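Local coordinates for Cow rumen GH26 endo-mannanase (Metagenome, PDB 6UEH), which probably hydrolyses internal beta-1,4 linkages of mannans such as galactomannan, at residues 211-216 with 282-287. Numbering follows the deposited sequence.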
loop_
_atom_site.group_PDB
_atom_site.type_symbol
_atom_site.label_atom_id
_atom_site.label_comp_id
_atom_site.label_asym_id
_atom_site.label_seq_id
_atom_site.Cartn_x
_atom_site.Cartn_y
_atom_site.Cartn_z
ATOM N N ASN A 211 -21.169 -13.443 -12.074
ATOM C CA ASN A 211 -20.525 -14.732 -11.810
ATOM C C ASN A 211 -21.396 -15.916 -12.255
ATOM O O ASN A 211 -22.594 -15.755 -12.481
ATOM C CB ASN A 211 -20.191 -14.847 -10.320
ATOM C CG ASN A 211 -21.427 -14.965 -9.455
ATOM O OD1 ASN A 211 -21.996 -16.049 -9.312
ATOM N ND2 ASN A 211 -21.848 -13.850 -8.864
ATOM N N PRO A 212 -20.793 -17.111 -12.392
ATOM C CA PRO A 212 -21.553 -18.272 -12.878
ATOM C C PRO A 212 -22.426 -18.975 -11.835
ATOM O O PRO A 212 -23.085 -19.956 -12.181
ATOM C CB PRO A 212 -20.453 -19.231 -13.362
ATOM C CG PRO A 212 -19.217 -18.395 -13.484
ATOM C CD PRO A 212 -19.345 -17.373 -12.407
ATOM N N LEU A 213 -22.437 -18.490 -10.596
ATOM C CA LEU A 213 -23.122 -19.188 -9.509
ATOM C C LEU A 213 -24.486 -18.589 -9.175
ATOM O O LEU A 213 -25.486 -19.302 -9.099
ATOM C CB LEU A 213 -22.243 -19.192 -8.257
ATOM C CG LEU A 213 -20.897 -19.902 -8.409
ATOM C CD1 LEU A 213 -20.065 -19.767 -7.145
ATOM C CD2 LEU A 213 -21.104 -21.369 -8.760
ATOM N N TYR A 214 -24.512 -17.279 -8.963
ATOM C CA TYR A 214 -25.740 -16.571 -8.625
ATOM C C TYR A 214 -25.801 -15.261 -9.401
ATOM O O TYR A 214 -26.416 -14.289 -8.962
ATOM C CB TYR A 214 -25.816 -16.310 -7.118
ATOM C CG TYR A 214 -24.582 -15.638 -6.550
ATOM C CD1 TYR A 214 -23.492 -16.388 -6.125
ATOM C CD2 TYR A 214 -24.504 -14.256 -6.444
ATOM C CE1 TYR A 214 -22.362 -15.782 -5.610
ATOM C CE2 TYR A 214 -23.374 -13.638 -5.928
ATOM C CZ TYR A 214 -22.307 -14.407 -5.512
ATOM O OH TYR A 214 -21.180 -13.801 -5.000
ATOM N N GLY A 215 -25.156 -15.255 -10.562
ATOM C CA GLY A 215 -24.968 -14.045 -11.339
ATOM C C GLY A 215 -26.231 -13.315 -11.738
ATOM O O GLY A 215 -27.253 -13.927 -12.053
ATOM N N TRP A 216 -26.156 -11.989 -11.709
ATOM C CA TRP A 216 -27.235 -11.141 -12.195
ATOM C C TRP A 216 -26.633 -9.864 -12.768
ATOM O O TRP A 216 -25.422 -9.794 -12.989
ATOM C CB TRP A 216 -28.251 -10.838 -11.084
ATOM C CG TRP A 216 -27.678 -10.295 -9.797
ATOM C CD1 TRP A 216 -26.847 -10.944 -8.927
ATOM C CD2 TRP A 216 -27.935 -9.008 -9.218
ATOM N NE1 TRP A 216 -26.555 -10.133 -7.856
ATOM C CE2 TRP A 216 -27.211 -8.940 -8.009
ATOM C CE3 TRP A 216 -28.698 -7.903 -9.609
ATOM C CZ2 TRP A 216 -27.229 -7.813 -7.189
ATOM C CZ3 TRP A 216 -28.716 -6.783 -8.792
ATOM C CH2 TRP A 216 -27.986 -6.747 -7.597
ATOM N N ASN A 282 -10.410 -25.342 -12.623
ATOM C CA ASN A 282 -10.006 -24.584 -13.799
ATOM C C ASN A 282 -11.193 -24.233 -14.688
ATOM O O ASN A 282 -11.265 -23.131 -15.233
ATOM C CB ASN A 282 -8.965 -25.367 -14.599
ATOM C CG ASN A 282 -8.493 -24.622 -15.830
ATOM O OD1 ASN A 282 -8.770 -25.026 -16.958
ATOM N ND2 ASN A 282 -7.777 -23.522 -15.618
ATOM N N ASP A 283 -12.121 -25.177 -14.834
ATOM C CA ASP A 283 -13.316 -24.951 -15.637
ATOM C C ASP A 283 -14.183 -23.845 -15.038
ATOM O O ASP A 283 -14.695 -22.992 -15.767
ATOM C CB ASP A 283 -14.129 -26.240 -15.774
ATOM C CG ASP A 283 -13.504 -27.230 -16.743
ATOM O OD1 ASP A 283 -12.649 -26.820 -17.558
ATOM O OD2 ASP A 283 -13.880 -28.419 -16.694
ATOM N N TYR A 284 -14.349 -23.858 -13.717
ATOM C CA TYR A 284 -15.118 -22.804 -13.060
ATOM C C TYR A 284 -14.419 -21.458 -13.189
ATOM O O TYR A 284 -15.043 -20.458 -13.546
ATOM C CB TYR A 284 -15.356 -23.101 -11.576
ATOM C CG TYR A 284 -16.019 -21.927 -10.891
ATOM C CD1 TYR A 284 -17.368 -21.662 -11.092
ATOM C CD2 TYR A 284 -15.291 -21.060 -10.085
ATOM C CE1 TYR A 284 -17.980 -20.580 -10.494
ATOM C CE2 TYR A 284 -15.897 -19.971 -9.480
ATOM C CZ TYR A 284 -17.240 -19.737 -9.689
ATOM O OH TYR A 284 -17.851 -18.655 -9.093
ATOM N N TRP A 285 -13.125 -21.447 -12.879
ATOM C CA TRP A 285 -12.298 -20.246 -12.949
ATOM C C TRP A 285 -12.392 -19.619 -14.339
ATOM O O TRP A 285 -12.554 -18.405 -14.472
ATOM C CB TRP A 285 -10.848 -20.604 -12.579
ATOM C CG TRP A 285 -9.831 -19.483 -12.557
ATOM C CD1 TRP A 285 -8.588 -19.506 -13.121
ATOM C CD2 TRP A 285 -9.949 -18.204 -11.911
ATOM N NE1 TRP A 285 -7.931 -18.325 -12.882
ATOM C CE2 TRP A 285 -8.744 -17.507 -12.144
ATOM C CE3 TRP A 285 -10.957 -17.577 -11.170
ATOM C CZ2 TRP A 285 -8.522 -16.217 -11.664
ATOM C CZ3 TRP A 285 -10.733 -16.296 -10.694
ATOM C CH2 TRP A 285 -9.525 -15.630 -10.945
ATOM N N ASN A 286 -12.332 -20.454 -15.371
ATOM C CA ASN A 286 -12.452 -19.973 -16.744
ATOM C C ASN A 286 -13.825 -19.382 -17.052
ATOM O O ASN A 286 -13.925 -18.390 -17.773
ATOM C CB ASN A 286 -12.135 -21.096 -17.732
ATOM C CG ASN A 286 -10.646 -21.353 -17.856
ATOM O OD1 ASN A 286 -9.831 -20.463 -17.615
ATOM N ND2 ASN A 286 -10.283 -22.574 -18.233
ATOM N N GLU A 287 -14.879 -19.989 -16.509
ATOM C CA GLU A 287 -16.230 -19.462 -16.690
ATOM C C GLU A 287 -16.376 -18.097 -16.028
ATOM O O GLU A 287 -16.991 -17.191 -16.587
ATOM C CB GLU A 287 -17.277 -20.424 -16.124
ATOM C CG GLU A 287 -17.496 -21.678 -16.946
ATOM C CD GLU A 287 -18.719 -22.454 -16.490
ATOM O OE1 GLU A 287 -19.559 -21.866 -15.775
ATOM O OE2 GLU A 287 -18.842 -23.646 -16.843
#
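An Asx turn in a beta-alpha loop of the GH26 TIM barrel presents P212 and L213 to Y284 and E287, and the packing is an example of a folded loop set against a helix mainly by van der Waals packing, with no hydrogen bond between the two segments. N211 OD1 accepts two backbone bonds: the one from L213 N, at 2.8 Å, closes the Asx turn, and the one from Y214 N, nearly straight at 171° and 2.8 Å long, extends it to an Asx motif. Y284 carries its CG anti to the backbone N (chi1 174°), which swings the phenol off the helix to the loop. L213 meets the CE1 side of that ring at about a right angle, its CG 3.6 Å from Y284 CE1, while L213 CD1 lies 3.2 Å from Y284 OH. The pyrrolidine of P212 also crosses the phenol, with P212 CG 3.9 Å from both Y284 CE1 and the aliphatic E287 CB, and its CB sits 3.7 Å from E287 OE1. The hydroxyl of Y284 is hydrogen-bonded to N242 O, outside the two segments, which satisfies it and ties down the ring's far end. An alanine in place of Y284 would probably leave N242 O without this partner and remove the ring on which L213 and P212 pack. The loop joins strand 202-206 to helix 220-230; P212 also touches A288 and M291 further along helix 280-301, and L213 also packs on P244 of strand 243-244 and C261 of strand 261-262.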